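Local structure of uncharacterized protein (Thermotoga maritima, 1VMJ) at residues L52-F63 / A103-V114. The protein is of unknown function but belongs to the YjbQ (UPF0047) family and may act as a thiamin phosphate synthase. Numbering follows the deposited sequence.
Sequences LCNAMHITASVF and AHLKRTIMGREV. With NA (sodium ion), chain B; SO4 (sulfate ion), chain C.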
# COMPACT_ATOMS: atom_id res chain seq x y z
N LEU A 52 -9.57 -2.88 7.87
CA LEU A 52 -8.32 -2.16 7.79
C LEU A 52 -7.51 -2.49 9.03
O LEU A 52 -8.01 -2.46 10.13
CB LEU A 52 -8.63 -0.67 7.79
CG LEU A 52 -7.47 0.30 8.00
CD1 LEU A 52 -6.54 0.29 6.83
CD2 LEU A 52 -7.92 1.71 8.26
N CYS A 53 -6.24 -2.76 8.81
CA CYS A 53 -5.32 -2.89 9.89
C CYS A 53 -4.06 -2.11 9.54
O CYS A 53 -3.38 -2.42 8.55
CB CYS A 53 -4.98 -4.36 10.11
SG CYS A 53 -3.87 -4.62 11.50
N ASN A 54 -3.74 -1.12 10.38
CA ASN A 54 -2.63 -0.24 10.10
C ASN A 54 -1.78 0.05 11.32
O ASN A 54 -2.26 0.06 12.43
CB ASN A 54 -3.09 1.06 9.44
CG ASN A 54 -3.86 1.98 10.38
OD1 ASN A 54 -5.09 1.94 10.41
ND2 ASN A 54 -3.15 2.85 11.12
N ALA A 55 -0.49 0.29 11.05
CA ALA A 55 0.41 0.81 12.07
C ALA A 55 -0.00 2.25 12.36
O ALA A 55 -0.14 3.04 11.44
CB ALA A 55 1.81 0.74 11.58
N MET A 56 -0.17 2.58 13.64
CA MET A 56 -0.51 3.94 14.05
C MET A 56 0.73 4.79 14.24
O MET A 56 0.63 5.98 14.47
CB MET A 56 -1.31 3.91 15.34
CG MET A 56 -2.58 3.13 15.20
SD MET A 56 -3.69 3.27 16.62
CE MET A 56 -4.53 4.81 16.30
N HIS A 57 1.89 4.16 14.16
CA HIS A 57 3.19 4.83 14.26
C HIS A 57 3.85 4.81 12.91
O HIS A 57 3.65 3.91 12.11
CB HIS A 57 4.02 4.15 15.35
CG HIS A 57 3.42 4.32 16.70
ND1 HIS A 57 3.84 5.28 17.60
CD2 HIS A 57 2.37 3.70 17.27
CE1 HIS A 57 3.05 5.23 18.67
NE2 HIS A 57 2.16 4.28 18.49
N ILE A 58 4.65 5.83 12.66
CA ILE A 58 5.19 6.10 11.33
C ILE A 58 6.56 5.46 11.11
O ILE A 58 7.22 5.73 10.10
CB ILE A 58 5.17 7.63 11.03
CG1 ILE A 58 5.98 8.39 12.08
CG2 ILE A 58 3.73 8.15 10.98
CD1 ILE A 58 6.13 9.86 11.81
N THR A 59 6.94 4.59 12.05
CA THR A 59 8.16 3.81 12.02
C THR A 59 7.89 2.31 12.11
O THR A 59 8.77 1.52 12.49
CB THR A 59 9.07 4.21 13.17
OG1 THR A 59 8.32 4.15 14.39
CG2 THR A 59 9.59 5.60 12.95
N ALA A 60 6.67 1.91 11.75
CA ALA A 60 6.29 0.52 11.78
C ALA A 60 5.28 0.24 10.68
O ALA A 60 4.72 1.14 10.05
CB ALA A 60 5.73 0.17 13.12
N SER A 61 5.08 -1.05 10.42
CA SER A 61 4.26 -1.52 9.30
C SER A 61 3.26 -2.55 9.72
O SER A 61 3.46 -3.26 10.69
CB SER A 61 5.15 -2.19 8.24
OG SER A 61 6.00 -1.25 7.64
N VAL A 62 2.19 -2.67 8.94
CA VAL A 62 1.36 -3.87 8.90
C VAL A 62 1.34 -4.38 7.46
O VAL A 62 1.13 -3.62 6.53
CB VAL A 62 -0.04 -3.63 9.40
CG1 VAL A 62 -0.90 -4.86 9.22
CG2 VAL A 62 -0.03 -3.23 10.87
N PHE A 63 1.66 -5.65 7.27
CA PHE A 63 1.80 -6.23 5.93
C PHE A 63 1.42 -7.69 6.00
O PHE A 63 1.28 -8.27 7.09
CB PHE A 63 3.22 -6.05 5.38
CG PHE A 63 4.28 -6.83 6.14
CD1 PHE A 63 4.88 -6.32 7.29
CD2 PHE A 63 4.66 -8.09 5.73
CE1 PHE A 63 5.81 -7.07 8.01
CE2 PHE A 63 5.62 -8.81 6.41
CZ PHE A 63 6.18 -8.30 7.56
N ALA A 103 13.91 3.74 10.10
CA ALA A 103 12.66 3.03 10.39
C ALA A 103 11.50 3.62 9.58
O ALA A 103 10.59 2.90 9.18
CB ALA A 103 12.35 3.05 11.88
N HIS A 104 11.54 4.93 9.34
CA HIS A 104 10.51 5.58 8.53
C HIS A 104 10.60 5.09 7.10
O HIS A 104 9.58 4.91 6.42
CB HIS A 104 10.70 7.08 8.53
CG HIS A 104 10.57 7.72 9.87
ND1 HIS A 104 9.39 8.30 10.31
CD2 HIS A 104 11.48 7.92 10.85
CE1 HIS A 104 9.58 8.80 11.52
NE2 HIS A 104 10.83 8.59 11.87
N LEU A 105 11.82 4.88 6.63
CA LEU A 105 12.08 4.34 5.28
C LEU A 105 11.71 2.86 5.15
O LEU A 105 11.02 2.48 4.21
CB LEU A 105 13.55 4.59 4.85
CG LEU A 105 14.02 6.03 4.97
CD1 LEU A 105 15.44 6.14 4.46
CD2 LEU A 105 13.12 7.03 4.31
N LYS A 106 12.15 2.04 6.10
CA LYS A 106 11.83 0.62 6.10
C LYS A 106 10.31 0.40 6.10
O LYS A 106 9.79 -0.44 5.37
CB LYS A 106 12.48 -0.09 7.29
CG LYS A 106 13.98 -0.27 7.23
CD LYS A 106 14.45 -1.09 8.42
CE LYS A 106 15.89 -1.56 8.29
NZ LYS A 106 16.82 -0.43 8.36
N ARG A 107 9.59 1.16 6.91
CA ARG A 107 8.14 0.98 6.98
C ARG A 107 7.51 1.34 5.65
O ARG A 107 6.51 0.73 5.27
CB ARG A 107 7.51 1.75 8.16
CG ARG A 107 6.80 3.07 7.86
CD ARG A 107 5.46 2.91 7.19
NE ARG A 107 4.62 4.11 7.23
CZ ARG A 107 3.75 4.39 8.18
NH1 ARG A 107 3.55 3.58 9.20
NH2 ARG A 107 3.03 5.50 8.11
N THR A 108 8.09 2.32 4.96
CA THR A 108 7.58 2.72 3.67
C THR A 108 7.65 1.56 2.68
O THR A 108 6.69 1.32 1.94
CB THR A 108 8.32 3.96 3.18
OG1 THR A 108 8.13 5.02 4.12
CG2 THR A 108 7.82 4.39 1.81
N ILE A 109 8.75 0.82 2.68
CA ILE A 109 8.85 -0.36 1.82
C ILE A 109 7.79 -1.40 2.15
O ILE A 109 7.12 -1.90 1.25
CB ILE A 109 10.24 -0.99 1.94
CG1 ILE A 109 11.31 -0.01 1.43
CG2 ILE A 109 10.33 -2.31 1.20
CD1 ILE A 109 11.19 0.34 -0.02
N MET A 110 7.63 -1.73 3.42
CA MET A 110 6.74 -2.83 3.79
C MET A 110 5.27 -2.41 3.73
O MET A 110 4.37 -3.25 3.54
CB MET A 110 7.08 -3.37 5.17
CG MET A 110 8.44 -3.98 5.34
SD MET A 110 8.85 -5.25 4.16
CE MET A 110 7.60 -6.43 4.54
N GLY A 111 5.03 -1.12 3.92
CA GLY A 111 3.70 -0.55 3.92
C GLY A 111 3.14 -0.24 5.29
O GLY A 111 3.46 -0.86 6.29
N ARG A 112 2.22 0.70 5.31
CA ARG A 112 1.53 1.08 6.52
C ARG A 112 0.40 0.16 6.96
O ARG A 112 0.15 0.00 8.14
CB ARG A 112 0.97 2.50 6.33
CG ARG A 112 -0.00 2.94 7.41
CD ARG A 112 -0.52 4.33 7.13
NE ARG A 112 -1.46 4.80 8.12
CZ ARG A 112 -2.78 4.64 8.03
NH1 ARG A 112 -3.31 4.01 7.01
NH2 ARG A 112 -3.56 5.19 8.95
N GLU A 113 -0.33 -0.38 5.98
CA GLU A 113 -1.64 -0.96 6.22
C GLU A 113 -1.89 -2.15 5.31
O GLU A 113 -1.23 -2.33 4.29
CB GLU A 113 -2.74 0.10 6.04
CG GLU A 113 -3.03 0.39 4.58
CD GLU A 113 -3.09 1.87 4.10
OE1 GLU A 113 -2.49 2.81 4.66
OE2 GLU A 113 -3.75 2.06 3.05
N VAL A 114 -2.83 -2.98 5.75
CA VAL A 114 -3.50 -3.94 4.87
C VAL A 114 -4.98 -3.67 4.95
O VAL A 114 -5.51 -3.22 5.99
CB VAL A 114 -3.20 -5.41 5.26
CG1 VAL A 114 -1.69 -5.66 5.13
CG2 VAL A 114 -3.69 -5.74 6.66
NA NA B . 11.30 9.74 13.57
S SO4 C . 6.30 7.24 15.84
O1 SO4 C . 6.07 7.12 17.26
O2 SO4 C . 7.07 8.42 15.51
O3 SO4 C . 5.01 7.36 15.13
O4 SO4 C . 6.96 6.03 15.43
O HOH W 1 -6.33 4.47 10.25
O HOH W 2 1.08 5.23 10.20
O HOH W 3 1.62 -3.29 3.82
O HOH W 4 11.87 10.62 15.34
O HOH W 5 9.51 11.10 13.54
O HOH W 6 9.84 8.75 14.87
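Arg107 buries its guanidinium flat between Ile58 CA on one face and Arg112 CB on the other, although its chi1, at 102°, lies off the staggered positions, which probably costs some torsional energy. The bend at chi2 then brings NH1 to Ala60 O (2.8 Å), which lies in the guanidinium plane, while NH2 reaches water 2 and Ile64 O of the second subunit. A long side chain with several in-plane N-H groups suits this task; a leucine in its place would probably leave Ala60 O and that Ile64 O without this donor and open a gap between Ile58 and Arg112. A second guanidinium, that of Arg112, stacks on the Asn54 amide with planes 15° apart. Asparagine suits the place: its flat amide can stack while its in-plane N-H bonds Ala55 O. Arg112 NH1 pairs with Glu113 OE1, and NE with Glu129 of the second subunit. Arg112 follows Gly111, where helix 101-110, running beside strand 60-63, gives way to strand 113-119; at Gly111's phi of 103° a CB would jam against Met110 O. Strand 113-119 joins strand 49-55 as antiparallel neighbours in a five-stranded sheet, Cys53 N bonding Val114 O (2.9 Å). Met110, its flexible thioether bent at chi2 and chi3, lays CE over the Phe63 ring centre at 3.5 Å (CH-pi), with SD above the same face at 5.1 Å, a Met-aromatic contact. Near the helix start, threonine serves Thr59 doubly: CG2 makes a CH-pi contact over the His104 ring, and OG1 bonds a sulfate, probably from the crystallisation liquor, also held by His57 ND1 and Ile58 N. His104 NE2 binds sodium with His93, Asn100 and three waters, while ND1 bonds Asn65 of the second subunit.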